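Local coordinates for protein paenibacillus xanthan lyase (Paenibacillus, PDB 6F2P) that cleaves the polysaccharide xanthan as a lyase of polysaccharide lyase family 8, a calcium-bearing enzyme with a helical N-terminal domain followed by beta-rich domains, at residues 380-385 / 486-491; 360-365 / 463-468; 275-280 / 372-377. All coordinates share one frame; numbering follows the deposited sequence.

Contact 1. Residues 380-385 / 486-491. With CA (calcium ion), chain B.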
loop_
_atom_site.group_PDB
_atom_site.type_symbol
_atom_site.label_atom_id
_atom_site.label_comp_id
_atom_site.label_asym_id
_atom_site.label_seq_id
_atom_site.Cartn_x
_atom_site.Cartn_y
_atom_site.Cartn_z
ATOM N N PHE A 380 22.706 4.146 -5.802
ATOM C CA PHE A 380 21.835 4.976 -4.979
ATOM C C PHE A 380 20.648 4.240 -4.361
ATOM O O PHE A 380 20.271 3.155 -4.791
ATOM C CB PHE A 380 21.347 6.194 -5.765
ATOM C CG PHE A 380 20.483 5.850 -6.951
ATOM C CD1 PHE A 380 21.054 5.519 -8.175
ATOM C CD2 PHE A 380 19.102 5.875 -6.848
ATOM C CE1 PHE A 380 20.270 5.215 -9.267
ATOM C CE2 PHE A 380 18.307 5.573 -7.940
ATOM C CZ PHE A 380 18.893 5.238 -9.155
ATOM N N GLY A 381 20.079 4.849 -3.329
ATOM C CA GLY A 381 18.860 4.363 -2.722
ATOM C C GLY A 381 17.877 5.511 -2.722
ATOM O O GLY A 381 18.268 6.675 -2.672
ATOM N N PHE A 382 16.595 5.189 -2.790
ATOM C CA PHE A 382 15.570 6.207 -2.882
ATOM C C PHE A 382 14.396 5.815 -2.008
ATOM O O PHE A 382 13.811 4.748 -2.175
ATOM C CB PHE A 382 15.119 6.343 -4.331
ATOM C CG PHE A 382 14.153 7.470 -4.571
ATOM C CD1 PHE A 382 14.585 8.791 -4.544
ATOM C CD2 PHE A 382 12.821 7.208 -4.855
ATOM C CE1 PHE A 382 13.699 9.833 -4.790
ATOM C CE2 PHE A 382 11.931 8.242 -5.100
ATOM C CZ PHE A 382 12.372 9.555 -5.069
ATOM N N GLY A 383 14.060 6.682 -1.065
ATOM C CA GLY A 383 12.946 6.437 -0.177
ATOM C C GLY A 383 11.809 7.367 -0.522
ATOM O O GLY A 383 12.036 8.521 -0.897
ATOM N N LEU A 384 10.582 6.873 -0.403
ATOM C CA LEU A 384 9.430 7.693 -0.737
ATOM C C LEU A 384 8.415 7.682 0.398
ATOM O O LEU A 384 7.952 6.616 0.827
ATOM C CB LEU A 384 8.803 7.201 -2.035
ATOM C CG LEU A 384 7.698 8.068 -2.622
ATOM C CD1 LEU A 384 8.255 9.392 -3.104
ATOM C CD2 LEU A 384 7.062 7.332 -3.748
ATOM N N SER A 385 8.077 8.875 0.881
ATOM C CA SER A 385 7.228 9.012 2.062
ATOM C C SER A 385 5.896 9.700 1.778
ATOM O O SER A 385 5.844 10.895 1.475
ATOM C CB SER A 385 7.970 9.762 3.163
ATOM O OG SER A 385 7.123 9.962 4.279
ATOM N N TRP A 486 5.823 9.239 -8.966
ATOM C CA TRP A 486 7.243 8.951 -9.060
ATOM C C TRP A 486 7.460 7.713 -9.937
ATOM O O TRP A 486 6.689 6.754 -9.873
ATOM C CB TRP A 486 7.847 8.777 -7.665
ATOM C CG TRP A 486 7.719 10.001 -6.792
ATOM C CD1 TRP A 486 8.630 11.019 -6.656
ATOM C CD2 TRP A 486 6.618 10.336 -5.936
ATOM N NE1 TRP A 486 8.157 11.963 -5.769
ATOM C CE2 TRP A 486 6.929 11.565 -5.310
ATOM C CE3 TRP A 486 5.401 9.715 -5.636
ATOM C CZ2 TRP A 486 6.063 12.184 -4.399
ATOM C CZ3 TRP A 486 4.538 10.336 -4.736
ATOM C CH2 TRP A 486 4.878 11.560 -4.127
ATOM N N PHE A 487 8.485 7.762 -10.785
ATOM C CA PHE A 487 8.735 6.694 -11.748
ATOM C C PHE A 487 10.184 6.300 -11.628
ATOM O O PHE A 487 11.080 7.052 -12.003
ATOM C CB PHE A 487 8.401 7.153 -13.170
ATOM C CG PHE A 487 6.988 7.653 -13.320
ATOM C CD1 PHE A 487 6.642 8.931 -12.901
ATOM C CD2 PHE A 487 6.001 6.838 -13.867
ATOM C CE1 PHE A 487 5.343 9.390 -13.023
ATOM C CE2 PHE A 487 4.695 7.289 -13.998
ATOM C CZ PHE A 487 4.366 8.571 -13.577
ATOM N N MET A 488 10.410 5.117 -11.082
ATOM C CA MET A 488 11.734 4.739 -10.628
ATOM C C MET A 488 12.289 3.603 -11.471
ATOM O O MET A 488 11.793 2.484 -11.399
ATOM C CB MET A 488 11.644 4.355 -9.151
ATOM C CG MET A 488 11.233 5.534 -8.273
ATOM S SD MET A 488 10.230 5.150 -6.824
ATOM C CE MET A 488 8.604 4.943 -7.541
ATOM N N PHE A 489 13.306 3.896 -12.280
ATOM C CA PHE A 489 13.816 2.923 -13.251
ATOM C C PHE A 489 15.202 2.407 -12.893
ATOM O O PHE A 489 15.487 2.168 -11.722
ATOM C CB PHE A 489 13.781 3.497 -14.670
ATOM C CG PHE A 489 12.399 3.897 -15.126
ATOM C CD1 PHE A 489 11.409 2.941 -15.310
ATOM C CD2 PHE A 489 12.086 5.226 -15.358
ATOM C CE1 PHE A 489 10.129 3.304 -15.732
ATOM C CE2 PHE A 489 10.816 5.600 -15.775
ATOM C CZ PHE A 489 9.835 4.637 -15.965
ATOM N N ASP A 490 16.065 2.216 -13.886
ATOM C CA ASP A 490 17.375 1.632 -13.587
ATOM C C ASP A 490 18.380 2.633 -13.009
ATOM O O ASP A 490 19.165 2.281 -12.137
ATOM C CB ASP A 490 17.964 0.888 -14.796
ATOM C CG ASP A 490 18.031 1.747 -16.031
ATOM O OD1 ASP A 490 17.241 2.702 -16.112
ATOM O OD2 ASP A 490 18.863 1.474 -16.924
ATOM N N ASP A 491 18.359 3.873 -13.489
ATOM C CA ASP A 491 19.329 4.866 -13.039
ATOM C C ASP A 491 18.736 6.266 -13.040
ATOM O O ASP A 491 19.463 7.246 -13.000
ATOM C CB ASP A 491 20.601 4.829 -13.897
ATOM C CG ASP A 491 20.327 5.066 -15.381
ATOM O OD1 ASP A 491 19.149 5.210 -15.773
ATOM O OD2 ASP A 491 21.298 5.064 -16.165
HETATM CA CA CA B . 17.770 4.594 -17.641
#
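The first torsions of L384 and W486 set how they meet, both residues having CB directed toward the other strand: CG of L384 is anti to its backbone N (chi1 -172°), whereas CG of W486 is anti to the carbonyl carbon (chi1 -61°), with chi2 near a right angle turning a broad face of the indole to the leucine branches. The methyl CD1 of L384 sits 3.4 Å from the centroid of the five-membered ring of W486, almost on its normal, which makes a CH-pi contact. The second methyl, L384 CD2, lies 3.5 Å from W486 CE3 on the six-membered half, so both branches of the leucine rest on the indole. An alanine in place of W486 would take away the indole under both L384 methyls and would probably loosen the packing between the two sheets here. F382, also with CG anti to its backbone N, crosses M488 at about a right angle. The methionine chain bends at chi2 and chi3 and brings SD within 3.9 Å of F382 CD2, an oblique Met-aromatic contact. F380 takes the crowded first torsion, with CG between N and the carbonyl carbon, and its ring edge abuts the backbone of D491, F380 CE1 lying 3.9 Å from D491 CA. D490 and D491 share that torsion, and each offers OD1 to the calcium ion, at 2.5 Å from D490 and 2.4 Å from D491; E492, Q636 and E651 complete the protein ligands. The apolar packing thus gives way to a metal site where the 486-491 segment leaves its strand. Strand 380-385 lies between 372-377 and 411-415 in a four-stranded antiparallel sheet, while 481-488 belongs to the nine-stranded sheet facing it, beside 466-474.

Contact 2. Residues 360-365 / 463-468; sequences ELVKYK and LGQYGV
One face of the Y364 phenol ring is laid against the backbone of Y466 and G467. G467 CA stands 3.6 Å from the ring centroid, only 11° off the normal, in a CH-pi contact, and the carbonyl carbon of Y466 lies over the same face nearer the rim. A side chain at G467 would point into the ring, so the bare CA is what permits so close an approach. CG of Y364 is anti to its backbone N (chi1 178°), which extends the ring along the other segment until OH comes near V468; that hydroxyl is hydrogen-bonded to Q366. At the base of the side chain, Y364 CB packs 3.6 Å from the carbonyl carbon of Q465. The backbone supplies the polar link: Y364 N donates to G464 O over 3.0 Å in a nearly straight bond, with the donor above the carbonyl plane. The same oxygen takes a CA-H...O contact from K363. Further out, V362 CG1 only grazes Q465 OE1, which is hydrogen-bonded to R377. Strand 363-367 is an outermost strand of the four-stranded sheet, and 466-474 lies next to the edge of the nine-stranded one. Q465 and Y466 form a classic beta bulge against the end of the neighbouring strand 457-462, where strand 466-474 begins, in the super-sandwich domain of this lyase family.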
loop_
_atom_site.group_PDB
_atom_site.type_symbol
_atom_site.label_atom_id
_atom_site.label_comp_id
_atom_site.label_asym_id
_atom_site.label_seq_id
_atom_site.Cartn_x
_atom_site.Cartn_y
_atom_site.Cartn_z
ATOM N N GLU A 360 26.230 -4.630 -2.547
ATOM C CA GLU A 360 25.122 -3.727 -2.799
ATOM C C GLU A 360 23.832 -4.520 -3.045
ATOM O O GLU A 360 23.829 -5.498 -3.797
ATOM C CB GLU A 360 25.450 -2.874 -4.020
ATOM C CG GLU A 360 24.620 -1.633 -4.175
ATOM C CD GLU A 360 25.245 -0.672 -5.166
ATOM O OE1 GLU A 360 25.334 0.539 -4.846
ATOM O OE2 GLU A 360 25.654 -1.140 -6.255
ATOM N N LEU A 361 22.750 -4.101 -2.396
ATOM C CA LEU A 361 21.438 -4.697 -2.608
ATOM C C LEU A 361 20.693 -3.915 -3.688
ATOM O O LEU A 361 20.677 -2.683 -3.681
ATOM C CB LEU A 361 20.637 -4.709 -1.298
ATOM C CG LEU A 361 19.232 -5.325 -1.298
ATOM C CD1 LEU A 361 19.279 -6.827 -1.570
ATOM C CD2 LEU A 361 18.500 -5.037 0.009
ATOM N N VAL A 362 20.084 -4.638 -4.622
ATOM C CA VAL A 362 19.347 -4.016 -5.719
ATOM C C VAL A 362 17.938 -4.585 -5.795
ATOM O O VAL A 362 17.774 -5.768 -6.077
ATOM C CB VAL A 362 20.037 -4.266 -7.075
ATOM C CG1 VAL A 362 19.164 -3.757 -8.224
ATOM C CG2 VAL A 362 21.407 -3.612 -7.103
ATOM N N LYS A 363 16.934 -3.751 -5.527
ATOM C CA LYS A 363 15.534 -4.175 -5.599
ATOM C C LYS A 363 14.600 -2.993 -5.407
ATOM O O LYS A 363 14.974 -1.990 -4.814
ATOM C CB LYS A 363 15.199 -5.254 -4.553
ATOM C CG LYS A 363 15.222 -4.765 -3.106
ATOM C CD LYS A 363 14.557 -5.753 -2.149
ATOM C CE LYS A 363 15.367 -7.033 -1.991
ATOM N NZ LYS A 363 14.638 -8.033 -1.166
ATOM N N TYR A 364 13.385 -3.121 -5.929
ATOM C CA TYR A 364 12.316 -2.172 -5.642
ATOM C C TYR A 364 11.317 -2.853 -4.717
ATOM O O TYR A 364 11.115 -4.070 -4.812
ATOM C CB TYR A 364 11.616 -1.724 -6.927
ATOM C CG TYR A 364 10.473 -0.765 -6.669
ATOM C CD1 TYR A 364 10.709 0.596 -6.509
ATOM C CD2 TYR A 364 9.161 -1.220 -6.569
ATOM C CE1 TYR A 364 9.676 1.479 -6.258
ATOM C CE2 TYR A 364 8.124 -0.349 -6.315
ATOM C CZ TYR A 364 8.389 1.002 -6.160
ATOM O OH TYR A 364 7.367 1.890 -5.920
ATOM N N LYS A 365 10.697 -2.087 -3.820
ATOM C CA LYS A 365 9.732 -2.672 -2.894
ATOM C C LYS A 365 8.652 -1.686 -2.470
ATOM O O LYS A 365 8.953 -0.625 -1.921
ATOM C CB LYS A 365 10.447 -3.260 -1.672
ATOM C CG LYS A 365 9.574 -4.171 -0.808
ATOM C CD LYS A 365 10.409 -4.983 0.173
ATOM C CE LYS A 365 9.541 -5.864 1.064
ATOM N NZ LYS A 365 8.743 -6.843 0.267
ATOM N N LEU A 463 9.436 -6.744 -12.358
ATOM C CA LEU A 463 10.754 -7.379 -12.326
ATOM C C LEU A 463 11.436 -7.280 -10.967
ATOM O O LEU A 463 12.625 -7.586 -10.830
ATOM C CB LEU A 463 11.652 -6.793 -13.420
ATOM C CG LEU A 463 11.102 -6.970 -14.836
ATOM C CD1 LEU A 463 12.044 -6.395 -15.877
ATOM C CD2 LEU A 463 10.845 -8.437 -15.101
ATOM N N GLY A 464 10.678 -6.867 -9.958
ATOM C CA GLY A 464 11.239 -6.606 -8.649
ATOM C C GLY A 464 12.327 -5.542 -8.656
ATOM O O GLY A 464 13.126 -5.486 -7.723
ATOM N N GLN A 465 12.345 -4.697 -9.692
ATOM C CA GLN A 465 13.419 -3.718 -9.897
ATOM C C GLN A 465 12.928 -2.312 -10.274
ATOM O O GLN A 465 13.602 -1.315 -10.022
ATOM C CB GLN A 465 14.359 -4.201 -11.000
ATOM C CG GLN A 465 15.128 -5.460 -10.675
ATOM C CD GLN A 465 16.285 -5.655 -11.618
ATOM O OE1 GLN A 465 17.163 -4.791 -11.730
ATOM N NE2 GLN A 465 16.288 -6.785 -12.325
ATOM N N TYR A 466 11.765 -2.236 -10.902
ATOM C CA TYR A 466 11.271 -0.962 -11.406
ATOM C C TYR A 466 9.895 -0.716 -10.813
ATOM O O TYR A 466 9.116 -1.646 -10.611
ATOM C CB TYR A 466 11.235 -0.969 -12.948
ATOM C CG TYR A 466 12.509 -1.516 -13.552
ATOM C CD1 TYR A 466 13.747 -1.009 -13.175
ATOM C CD2 TYR A 466 12.482 -2.563 -14.474
ATOM C CE1 TYR A 466 14.925 -1.516 -13.707
ATOM C CE2 TYR A 466 13.660 -3.079 -15.019
ATOM C CZ TYR A 466 14.877 -2.547 -14.629
ATOM O OH TYR A 466 16.050 -3.049 -15.147
ATOM N N GLY A 467 9.593 0.535 -10.507
ATOM C CA GLY A 467 8.354 0.821 -9.822
ATOM C C GLY A 467 7.816 2.183 -10.173
ATOM O O GLY A 467 8.523 3.032 -10.729
ATOM N N VAL A 468 6.547 2.378 -9.846
ATOM C CA VAL A 468 5.874 3.645 -10.032
ATOM C C VAL A 468 4.987 3.853 -8.809
ATOM O O VAL A 468 4.283 2.928 -8.383
ATOM C CB VAL A 468 5.029 3.643 -11.335
ATOM C CG1 VAL A 468 4.203 2.379 -11.433
ATOM C CG2 VAL A 468 4.140 4.877 -11.413
#

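Contact 3. Residues 275-280 / 372-377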
loop_
_atom_site.group_PDB
_atom_site.type_symbol
_atom_site.label_atom_id
_atom_site.label_comp_id
_atom_site.label_asym_id
_atom_site.label_seq_id
_atom_site.Cartn_x
_atom_site.Cartn_y
_atom_site.Cartn_z
ATOM N N ASN A 275 22.628 3.366 7.511
ATOM C CA ASN A 275 21.624 4.370 7.830
ATOM C C ASN A 275 20.221 3.782 7.803
ATOM O O ASN A 275 19.757 3.311 6.767
ATOM C CB ASN A 275 21.713 5.521 6.830
ATOM C CG ASN A 275 23.028 6.253 6.907
ATOM O OD1 ASN A 275 23.526 6.541 7.996
ATOM N ND2 ASN A 275 23.605 6.555 5.756
ATOM N N LEU A 276 19.544 3.800 8.944
ATOM C CA LEU A 276 18.160 3.362 8.992
ATOM C C LEU A 276 17.333 4.511 8.470
ATOM O O LEU A 276 17.395 5.602 9.021
ATOM C CB LEU A 276 17.764 3.026 10.425
ATOM C CG LEU A 276 16.369 2.439 10.648
ATOM C CD1 LEU A 276 16.149 1.220 9.785
ATOM C CD2 LEU A 276 16.182 2.090 12.124
ATOM N N MET A 277 16.579 4.280 7.401
ATOM C CA MET A 277 15.851 5.361 6.728
ATOM C C MET A 277 14.871 6.093 7.639
ATOM O O MET A 277 14.010 5.478 8.268
ATOM C CB MET A 277 15.120 4.831 5.492
ATOM C CG MET A 277 16.050 4.324 4.415
ATOM S SD MET A 277 15.174 3.820 2.930
ATOM C CE MET A 277 16.558 3.251 1.957
ATOM N N ASP A 278 15.009 7.414 7.694
ATOM C CA ASP A 278 14.211 8.245 8.596
ATOM C C ASP A 278 12.705 8.174 8.347
ATOM O O ASP A 278 11.908 8.429 9.252
ATOM C CB ASP A 278 14.670 9.697 8.503
ATOM C CG ASP A 278 16.039 9.914 9.107
ATOM O OD1 ASP A 278 16.389 9.192 10.065
ATOM O OD2 ASP A 278 16.764 10.805 8.621
ATOM N N MET A 279 12.312 7.830 7.124
ATOM C CA MET A 279 10.901 7.837 6.783
ATOM C C MET A 279 10.118 6.743 7.510
ATOM O O MET A 279 8.895 6.814 7.590
ATOM C CB MET A 279 10.701 7.749 5.275
ATOM C CG MET A 279 11.009 6.394 4.659
ATOM S SD MET A 279 10.771 6.446 2.868
ATOM C CE MET A 279 11.090 4.736 2.423
ATOM N N VAL A 280 10.813 5.744 8.052
ATOM C CA VAL A 280 10.137 4.728 8.856
ATOM C C VAL A 280 10.403 4.873 10.347
ATOM O O VAL A 280 10.072 3.968 11.116
ATOM C CB VAL A 280 10.508 3.274 8.448
ATOM C CG1 VAL A 280 10.190 3.021 6.976
ATOM C CG2 VAL A 280 11.966 2.969 8.761
ATOM N N ARG A 372 4.642 3.655 1.906
ATOM C CA ARG A 372 6.068 3.901 1.698
ATOM C C ARG A 372 6.569 3.108 0.503
ATOM O O ARG A 372 5.959 2.118 0.098
ATOM C CB ARG A 372 6.884 3.517 2.934
ATOM C CG ARG A 372 6.574 4.334 4.172
ATOM C CD ARG A 372 7.076 5.763 4.030
ATOM N NE ARG A 372 7.071 6.483 5.306
ATOM C CZ ARG A 372 6.081 7.264 5.727
ATOM N NH1 ARG A 372 4.997 7.441 4.973
ATOM N NH2 ARG A 372 6.175 7.874 6.902
ATOM N N ALA A 373 7.692 3.540 -0.055
ATOM C CA ALA A 373 8.303 2.835 -1.175
ATOM C C ALA A 373 9.820 3.002 -1.122
ATOM O O ALA A 373 10.330 4.032 -0.656
ATOM C CB ALA A 373 7.756 3.351 -2.497
ATOM N N VAL A 374 10.536 1.983 -1.587
ATOM C CA VAL A 374 11.989 2.043 -1.647
ATOM C C VAL A 374 12.507 1.550 -2.992
ATOM O O VAL A 374 12.115 0.479 -3.471
ATOM C CB VAL A 374 12.648 1.224 -0.519
ATOM C CG1 VAL A 374 14.154 1.229 -0.670
ATOM C CG2 VAL A 374 12.266 1.786 0.828
ATOM N N GLN A 375 13.375 2.355 -3.600
ATOM C CA GLN A 375 14.071 1.957 -4.808
ATOM C C GLN A 375 15.562 1.839 -4.515
ATOM O O GLN A 375 16.214 2.809 -4.129
ATOM C CB GLN A 375 13.823 2.956 -5.938
ATOM C CG GLN A 375 14.667 2.713 -7.175
ATOM C CD GLN A 375 14.326 1.412 -7.884
ATOM O OE1 GLN A 375 14.546 0.316 -7.361
ATOM N NE2 GLN A 375 13.783 1.531 -9.092
ATOM N N LEU A 376 16.092 0.634 -4.672
ATOM C CA LEU A 376 17.510 0.401 -4.475
ATOM C C LEU A 376 18.135 -0.025 -5.806
ATOM O O LEU A 376 17.792 -1.071 -6.366
ATOM C CB LEU A 376 17.737 -0.656 -3.397
ATOM C CG LEU A 376 17.106 -0.407 -2.024
ATOM C CD1 LEU A 376 17.262 -1.638 -1.144
ATOM C CD2 LEU A 376 17.713 0.804 -1.338
ATOM N N ARG A 377 19.037 0.814 -6.307
ATOM C CA ARG A 377 19.722 0.590 -7.566
ATOM C C ARG A 377 21.214 0.613 -7.303
ATOM O O ARG A 377 21.651 1.053 -6.242
ATOM C CB ARG A 377 19.369 1.698 -8.556
ATOM C CG ARG A 377 17.898 1.767 -8.897
ATOM C CD ARG A 377 17.409 0.461 -9.453
ATOM N NE ARG A 377 18.222 0.024 -10.579
ATOM C CZ ARG A 377 18.100 -1.161 -11.172
ATOM N NH1 ARG A 377 17.197 -2.027 -10.735
ATOM N NH2 ARG A 377 18.884 -1.483 -12.198
#
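The seam between the N-terminal alpha-helical domain and the super-sandwich domain of the family 8 lyases runs through this buried contact, in which a short 3-10 turn at 278-279 faces strand 372-377. The turn follows the small strand 275-276 and is closed by a backbone hydrogen bond from V280 N to M277 O. Segment 275-280 presents two methionines to the sheet, both extended beyond CG but set differently at the first torsion. M277 has CG anti to the carbonyl carbon (chi1 -65°), and its terminal methyl meets V374 tip to tip, M277 CE lying 4.1 Å from V374 CG1; the same methyl also reaches L376 CD2. M279 takes the crowded position, with CG between the backbone N and the carbonyl carbon (chi1 72°). The M279 side chain crosses V374 obliquely, CE lying 3.6 Å from V374 CG2, and this methyl also touches the carbonyl oxygen of A373. V374 is therefore shared: CG1 meets M277 CE, and CG2 meets M279 CE and, less closely, M277 SD. M279 SD packs 3.9 Å from R372 CD, while M279 CB and CG lie beside R372 NE. Around the contact, F270 touches V374, while D278, turned elsewhere, forms a salt bridge with R281. R372 bends at chi2 and brings its guanidinium side-on to the backbone of M279. The buried charge would probably polarise the carbonyl it meets there. M279 O lies practically in the guanidinium plane and accepts two bonds, 3.0 Å from R372 NH2 and 2.9 Å from R372 NE; the first donor lies in the carbonyl plane, while NE comes from above it, 51° out of that plane.

How the contacts relate
Contacts 1 and 3 are buried, whereas contact 2 is only partly so. All three converge on one four-stranded sheet: contact 2 uses its outer strand 363-367, contact 3 the adjacent 372-377, and contact 1 the next, 380-385. Contacts 1 and 2 both join it to the nine-stranded sheet, through neighbouring strands 481-488 and 466-474, while contact 3 joins it to the helical domain. Their chemistry follows: side-chain packing beside a calcium site in contact 1, a ring on bare backbone with a main-chain bond in contact 2, and an arginine-to-carbonyl grip amid methionines in contact 3. R377, from the strand of contact 3, also binds D490 O through NE and so ties contact 1 to contact 2.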